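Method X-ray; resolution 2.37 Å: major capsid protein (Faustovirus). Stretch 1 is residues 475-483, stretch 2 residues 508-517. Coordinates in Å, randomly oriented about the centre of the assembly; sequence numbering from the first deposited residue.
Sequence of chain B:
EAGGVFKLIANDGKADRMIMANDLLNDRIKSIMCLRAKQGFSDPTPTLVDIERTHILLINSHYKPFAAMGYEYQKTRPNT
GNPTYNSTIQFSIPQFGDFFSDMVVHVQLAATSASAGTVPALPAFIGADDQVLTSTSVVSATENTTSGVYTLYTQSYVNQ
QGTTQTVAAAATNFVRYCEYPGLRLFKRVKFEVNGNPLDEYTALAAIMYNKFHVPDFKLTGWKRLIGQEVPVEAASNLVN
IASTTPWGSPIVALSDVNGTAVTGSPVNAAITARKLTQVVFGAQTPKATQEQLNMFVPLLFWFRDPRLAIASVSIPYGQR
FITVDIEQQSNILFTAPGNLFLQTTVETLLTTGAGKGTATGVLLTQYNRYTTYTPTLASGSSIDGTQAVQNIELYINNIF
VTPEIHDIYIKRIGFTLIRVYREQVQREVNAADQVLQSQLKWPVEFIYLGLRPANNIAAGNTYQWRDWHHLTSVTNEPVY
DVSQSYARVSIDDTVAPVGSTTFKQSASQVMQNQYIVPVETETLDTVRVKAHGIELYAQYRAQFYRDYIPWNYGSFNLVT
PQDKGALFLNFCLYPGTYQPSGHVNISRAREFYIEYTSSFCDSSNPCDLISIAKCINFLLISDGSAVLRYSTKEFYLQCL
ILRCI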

ATOM      1  N   THR B 475      13.385   1.567 -19.229  1.00 46.48           N
ATOM      2  CA  THR B 475      13.221   0.603 -20.304  1.00 47.95           C
ATOM      3  C   THR B 475      12.035  -0.302 -19.993  1.00 48.54           C
ATOM      4  O   THR B 475      11.588  -0.404 -18.847  1.00 50.59           O
ATOM      5  CB  THR B 475      14.491  -0.233 -20.509  1.00 47.07           C
ATOM      6  OG1 THR B 475      15.030  -0.612 -19.237  1.00 47.48           O
ATOM      7  CG2 THR B 475      15.531   0.561 -21.286  1.00 46.76           C
ATOM      8  N   ASN B 476      11.525  -0.958 -21.029  1.00 46.50           N
ATOM      9  CA  ASN B 476      10.293  -1.731 -20.937  1.00 43.88           C
ATOM     10  C   ASN B 476      10.613  -3.216 -21.047  1.00 42.09           C
ATOM     11  O   ASN B 476      11.129  -3.670 -22.075  1.00 43.35           O
ATOM     12  CB  ASN B 476       9.307  -1.302 -22.021  1.00 43.80           C
ATOM     13  CG  ASN B 476       9.024   0.188 -21.986  1.00 43.96           C
ATOM     14  OD1 ASN B 476       8.358   0.681 -21.077  1.00 43.03           O
ATOM     15  ND2 ASN B 476       9.534   0.911 -22.976  1.00 43.87           N
ATOM     16  N   GLU B 477      10.298  -3.965 -19.993  1.00 39.76           N
ATOM     17  CA  GLU B 477      10.571  -5.394 -19.941  1.00 39.27           C
ATOM     18  C   GLU B 477       9.268  -6.174 -19.995  1.00 37.93           C
ATOM     19  O   GLU B 477       8.446  -6.064 -19.072  1.00 35.02           O
ATOM     20  CB  GLU B 477      11.347  -5.746 -18.673  1.00 39.59           C
ATOM     21  CG  GLU B 477      11.518  -7.239 -18.447  1.00 40.85           C
ATOM     22  CD  GLU B 477      12.521  -7.871 -19.395  1.00 43.10           C
ATOM     23  OE1 GLU B 477      13.119  -7.147 -20.219  1.00 43.16           O
ATOM     24  OE2 GLU B 477      12.716  -9.100 -19.309  1.00 45.19           O
ATOM     25  N   PRO B 478       9.035  -6.967 -21.039  1.00 40.03           N
ATOM     26  CA  PRO B 478       7.787  -7.734 -21.115  1.00 38.94           C
ATOM     27  C   PRO B 478       7.769  -8.889 -20.123  1.00 38.78           C
ATOM     28  O   PRO B 478       8.794  -9.524 -19.858  1.00 39.93           O
ATOM     29  CB  PRO B 478       7.770  -8.247 -22.562  1.00 40.01           C
ATOM     30  CG  PRO B 478       8.773  -7.404 -23.296  1.00 40.97           C
ATOM     31  CD  PRO B 478       9.815  -7.057 -22.282  1.00 41.17           C
ATOM     32  N   VAL B 479       6.587  -9.149 -19.573  1.00 38.32           N
ATOM     33  CA  VAL B 479       6.314 -10.338 -18.772  1.00 37.75           C
ATOM     34  C   VAL B 479       5.122 -11.038 -19.407  1.00 38.33           C
ATOM     35  O   VAL B 479       4.059 -10.429 -19.577  1.00 35.44           O
ATOM     36  CB  VAL B 479       6.034  -9.995 -17.300  1.00 35.44           C
ATOM     37  CG1 VAL B 479       5.614 -11.244 -16.538  1.00 34.01           C
ATOM     38  CG2 VAL B 479       7.260  -9.368 -16.659  1.00 34.95           C
ATOM     39  N   TYR B 480       5.298 -12.307 -19.764  1.00 40.00           N
ATOM     40  CA  TYR B 480       4.316 -13.046 -20.546  1.00 40.19           C
ATOM     41  C   TYR B 480       3.566 -14.040 -19.670  1.00 40.71           C
ATOM     42  O   TYR B 480       4.184 -14.853 -18.974  1.00 41.98           O
ATOM     43  CB  TYR B 480       4.985 -13.791 -21.703  1.00 40.54           C
ATOM     44  CG  TYR B 480       5.535 -12.900 -22.793  1.00 41.44           C
ATOM     45  CD1 TYR B 480       4.694 -12.336 -23.744  1.00 41.06           C
ATOM     46  CD2 TYR B 480       6.896 -12.642 -22.885  1.00 41.84           C
ATOM     47  CE1 TYR B 480       5.193 -11.527 -24.747  1.00 41.58           C
ATOM     48  CE2 TYR B 480       7.404 -11.835 -23.886  1.00 41.03           C
ATOM     49  CZ  TYR B 480       6.548 -11.281 -24.814  1.00 41.30           C
ATOM     50  OH  TYR B 480       7.049 -10.477 -25.812  1.00 40.40           O
ATOM     51  N   ASP B 481       2.238 -13.972 -19.711  1.00 40.04           N
ATOM     52  CA  ASP B 481       1.388 -15.050 -19.223  1.00 41.93           C
ATOM     53  C   ASP B 481       1.101 -15.983 -20.391  1.00 42.24           C
ATOM     54  O   ASP B 481       0.471 -15.577 -21.374  1.00 43.09           O
ATOM     55  CB  ASP B 481       0.086 -14.508 -18.630  1.00 45.51           C
ATOM     56  CG  ASP B 481       0.307 -13.720 -17.354  1.00 49.07           C
ATOM     57  OD1 ASP B 481       1.398 -13.843 -16.754  1.00 50.56           O
ATOM     58  OD2 ASP B 481      -0.614 -12.984 -16.944  1.00 49.11           O
ATOM     59  N   VAL B 482       1.569 -17.225 -20.292  1.00 40.71           N
ATOM     60  CA  VAL B 482       1.541 -18.169 -21.403  1.00 37.40           C
ATOM     61  C   VAL B 482       0.627 -19.331 -21.043  1.00 35.11           C
ATOM     62  O   VAL B 482       0.765 -19.927 -19.970  1.00 35.03           O
ATOM     63  CB  VAL B 482       2.954 -18.677 -21.748  1.00 37.34           C
ATOM     64  CG1 VAL B 482       2.937 -19.440 -23.064  1.00 38.07           C
ATOM     65  CG2 VAL B 482       3.938 -17.518 -21.801  1.00 36.87           C
ATOM     66  N   SER B 483      -0.297 -19.651 -21.945  1.00 34.48           N
ATOM     67  CA  SER B 483      -1.157 -20.819 -21.811  1.00 36.18           C
ATOM     68  C   SER B 483      -0.569 -21.956 -22.637  1.00 33.48           C
ATOM     69  O   SER B 483      -0.491 -21.859 -23.866  1.00 32.60           O
ATOM     70  CB  SER B 483      -2.584 -20.508 -22.265  1.00 39.21           C
ATOM     71  OG  SER B 483      -3.197 -19.551 -21.419  1.00 42.70           O
TER
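Stretch 2 (508-517) SQVMQNQYIV

Stretch 2 lies beside stretch 1 as its antiparallel neighbour in a β-sheet, joined to it by a ladder of backbone hydrogen bonds whose register a single β-bulge at Gln512 shifts by one residue. Both segments are extended throughout except at Gln512, where phi/psi of -85/-39° departs from the strand conformation. The strands run at 139° between their N-to-C directions, antiparallel with a marked twist, and their axes approach to 4.5 Å; together they bury 879 Å².

The register begins with Val517 opposite Glu477, where Glu477 N donates to Val517 O at 3.2 Å and Val517 N returns a bond to Glu477 O at 3.0 Å. Two residues along, Tyr515 pairs with Val479 in the same way, Val479 N to Tyr515 O at 2.9 Å and Tyr515 N to Val479 O at 2.8 Å. Between these pairs Ile516 faces Pro478 in a non-hydrogen-bonded position, with CA atoms 4.9 Å apart. Having no amide hydrogen, the proline fits this site without costing the ladder a bond, and its CA makes a CA-H...O contact to Tyr515 O at 3.4 Å. Gln514 likewise sits across from Tyr480, CA to CA 4.7 Å.

At Asp481 the regular pattern breaks. Asp481 N still donates to Asn513 O at 2.8 Å, but Asp481 O receives two amides, Gln512 N at 2.7 Å and, weakly, Asn513 N at 3.4 Å. The extra residue shifts the register by one, so that Met511 pairs with Val482 and Val510 with Ser483. Beyond the bulge the ladder continues in the shifted register: Ser483 N to Val510 O is 2.9 Å, and Val510 N to Ser483 O is 3.0 Å.

Apart from Gln512 at the bulge, whose CA-to-CB bond points toward stretch 1, the paired side chains alternate between the two faces of the sheet. On the face carrying Val479, Tyr515 and Val517, Val479 CG2 packs against Val517 CG2 at 3.6 Å, while Asp481 OD2 approaches the edge of the Tyr515 ring, 3.3 Å from Tyr515 CE1. The same carboxylate oxygen accepts a hydrogen bond from a water, 2.9 Å from Asp481 OD2, that also donates to Gln512 OE1 at 3.1 Å, bridging the strands beside the bulge. On the face of Tyr480, Met511 and Gln514, Met511 CE lies at the edge of the Tyr480 ring, 3.6 Å from Tyr480 CE1, and Gln514 OE1 lies 3.3 Å from Pro478 CB. Ser483 OG, 3.6 Å from Gln512 CB, is buried by the contact without a polar partner in the model.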

ATOM      1  N   SER B 508       0.225 -26.295 -28.061  1.00 37.90           N
ATOM      2  CA  SER B 508       0.067 -24.884 -28.372  1.00 36.34           C
ATOM      3  C   SER B 508       0.497 -24.029 -27.189  1.00 35.11           C
ATOM      4  O   SER B 508       0.242 -24.377 -26.032  1.00 34.04           O
ATOM      5  CB  SER B 508      -1.383 -24.549 -28.754  1.00 35.74           C
ATOM      6  OG  SER B 508      -2.264 -24.748 -27.662  1.00 34.43           O
ATOM      7  N   GLN B 509       1.165 -22.919 -27.496  1.00 37.14           N
ATOM      8  CA  GLN B 509       1.439 -21.848 -26.546  1.00 38.28           C
ATOM      9  C   GLN B 509       0.758 -20.590 -27.060  1.00 36.13           C
ATOM     10  O   GLN B 509       1.092 -20.104 -28.145  1.00 35.29           O
ATOM     11  CB  GLN B 509       2.939 -21.597 -26.387  1.00 40.94           C
ATOM     12  CG  GLN B 509       3.734 -22.731 -25.786  1.00 42.71           C
ATOM     13  CD  GLN B 509       5.166 -22.324 -25.491  1.00 45.33           C
ATOM     14  OE1 GLN B 509       5.786 -21.591 -26.262  1.00 42.93           O
ATOM     15  NE2 GLN B 509       5.693 -22.787 -24.364  1.00 50.31           N
ATOM     16  N   VAL B 510      -0.192 -20.067 -26.291  1.00 34.16           N
ATOM     17  CA  VAL B 510      -0.911 -18.852 -26.652  1.00 33.89           C
ATOM     18  C   VAL B 510      -0.672 -17.814 -25.567  1.00 36.06           C
ATOM     19  O   VAL B 510      -0.815 -18.111 -24.375  1.00 37.52           O
ATOM     20  CB  VAL B 510      -2.416 -19.112 -26.838  1.00 32.97           C
ATOM     21  CG1 VAL B 510      -3.136 -17.817 -27.189  1.00 32.11           C
ATOM     22  CG2 VAL B 510      -2.646 -20.158 -27.915  1.00 33.27           C
ATOM     23  N   MET B 511      -0.298 -16.605 -25.979  1.00 34.96           N
ATOM     24  CA  MET B 511      -0.160 -15.504 -25.034  1.00 34.15           C
ATOM     25  C   MET B 511      -1.509 -15.195 -24.398  1.00 33.69           C
ATOM     26  O   MET B 511      -2.455 -14.804 -25.088  1.00 34.18           O
ATOM     27  CB  MET B 511       0.390 -14.265 -25.738  1.00 35.05           C
ATOM     28  CG  MET B 511       0.461 -13.041 -24.837  1.00 38.55           C
ATOM     29  SD  MET B 511       0.457 -11.477 -25.736  1.00 41.91           S
ATOM     30  CE  MET B 511       2.052 -11.536 -26.540  1.00 40.75           C
ATOM     31  N   GLN B 512      -1.598 -15.385 -23.082  1.00 34.49           N
ATOM     32  CA  GLN B 512      -2.834 -15.069 -22.378  1.00 36.76           C
ATOM     33  C   GLN B 512      -2.893 -13.596 -21.996  1.00 41.14           C
ATOM     34  O   GLN B 512      -3.950 -12.966 -22.101  1.00 43.37           O
ATOM     35  CB  GLN B 512      -2.966 -15.949 -21.135  1.00 38.70           C
ATOM     36  CG  GLN B 512      -4.322 -15.863 -20.452  1.00 41.33           C
ATOM     37  CD  GLN B 512      -4.385 -16.680 -19.176  1.00 44.27           C
ATOM     38  OE1 GLN B 512      -3.431 -16.716 -18.399  1.00 45.79           O
ATOM     39  NE2 GLN B 512      -5.513 -17.343 -18.956  1.00 44.64           N
ATOM     40  N   ASN B 513      -1.763 -13.031 -21.574  1.00 43.97           N
ATOM     41  CA  ASN B 513      -1.664 -11.613 -21.264  1.00 44.60           C
ATOM     42  C   ASN B 513      -0.188 -11.244 -21.219  1.00 45.69           C
ATOM     43  O   ASN B 513       0.687 -12.110 -21.162  1.00 44.82           O
ATOM     44  CB  ASN B 513      -2.357 -11.274 -19.940  1.00 43.52           C
ATOM     45  CG  ASN B 513      -2.696  -9.801 -19.819  1.00 43.81           C
ATOM     46  OD1 ASN B 513      -2.268  -8.984 -20.637  1.00 42.26           O
ATOM     47  ND2 ASN B 513      -3.465  -9.452 -18.795  1.00 45.03           N
ATOM     48  N   GLN B 514       0.076  -9.939 -21.245  1.00 46.27           N
ATOM     49  CA  GLN B 514       1.439  -9.428 -21.205  1.00 46.16           C
ATOM     50  C   GLN B 514       1.482  -8.167 -20.358  1.00 44.77           C
ATOM     51  O   GLN B 514       0.662  -7.264 -20.546  1.00 45.07           O
ATOM     52  CB  GLN B 514       1.964  -9.132 -22.614  1.00 47.98           C
ATOM     53  CG  GLN B 514       3.360  -8.525 -22.641  1.00 50.78           C
ATOM     54  CD  GLN B 514       3.855  -8.249 -24.048  1.00 53.38           C
ATOM     55  OE1 GLN B 514       4.931  -7.681 -24.240  1.00 52.77           O
ATOM     56  NE2 GLN B 514       3.070  -8.653 -25.041  1.00 54.94           N
ATOM     57  N   TYR B 515       2.435  -8.111 -19.430  1.00 43.15           N
ATOM     58  CA  TYR B 515       2.674  -6.936 -18.605  1.00 42.30           C
ATOM     59  C   TYR B 515       3.941  -6.229 -19.068  1.00 42.12           C
ATOM     60  O   TYR B 515       4.856  -6.852 -19.614  1.00 43.06           O
ATOM     61  CB  TYR B 515       2.822  -7.307 -17.123  1.00 42.71           C
ATOM     62  CG  TYR B 515       1.641  -8.022 -16.503  1.00 44.70           C
ATOM     63  CD1 TYR B 515       1.530  -9.405 -16.565  1.00 44.64           C
ATOM     64  CD2 TYR B 515       0.652  -7.316 -15.827  1.00 47.23           C
ATOM     65  CE1 TYR B 515       0.459 -10.064 -15.989  1.00 45.73           C
ATOM     66  CE2 TYR B 515      -0.423  -7.967 -15.248  1.00 47.38           C
ATOM     67  CZ  TYR B 515      -0.514  -9.340 -15.332  1.00 47.54           C
ATOM     68  OH  TYR B 515      -1.581  -9.992 -14.757  1.00 49.50           O
ATOM     69  N   ILE B 516       3.991  -4.919 -18.838  1.00 40.03           N
ATOM     70  CA  ILE B 516       5.184  -4.115 -19.080  1.00 37.66           C
ATOM     71  C   ILE B 516       5.727  -3.668 -17.728  1.00 35.45           C
ATOM     72  O   ILE B 516       5.032  -2.983 -16.968  1.00 34.71           O
ATOM     73  CB  ILE B 516       4.891  -2.904 -19.979  1.00 37.52           C
ATOM     74  CG1 ILE B 516       4.669  -3.345 -21.426  1.00 36.26           C
ATOM     75  CG2 ILE B 516       6.034  -1.900 -19.903  1.00 37.28           C
ATOM     76  CD1 ILE B 516       5.921  -3.857 -22.104  1.00 38.49           C
ATOM     77  N   VAL B 517       6.960  -4.057 -17.432  1.00 35.70           N
ATOM     78  CA  VAL B 517       7.635  -3.672 -16.195  1.00 34.91           C
ATOM     79  C   VAL B 517       8.496  -2.448 -16.493  1.00 33.22           C
ATOM     80  O   VAL B 517       9.416  -2.541 -17.320  1.00 32.21           O
ATOM     81  CB  VAL B 517       8.490  -4.816 -15.634  1.00 36.90           C
ATOM     82  CG1 VAL B 517       9.258  -4.348 -14.407  1.00 37.36           C
ATOM     83  CG2 VAL B 517       7.618  -6.010 -15.291  1.00 37.04           C
TER
HETATM   84  O   HOH W   1      -3.320 -13.678 -17.751  1.00 41.81           O
HETATM   85  O   HOH W   2      -2.247 -22.837 -25.793  1.00 29.35           O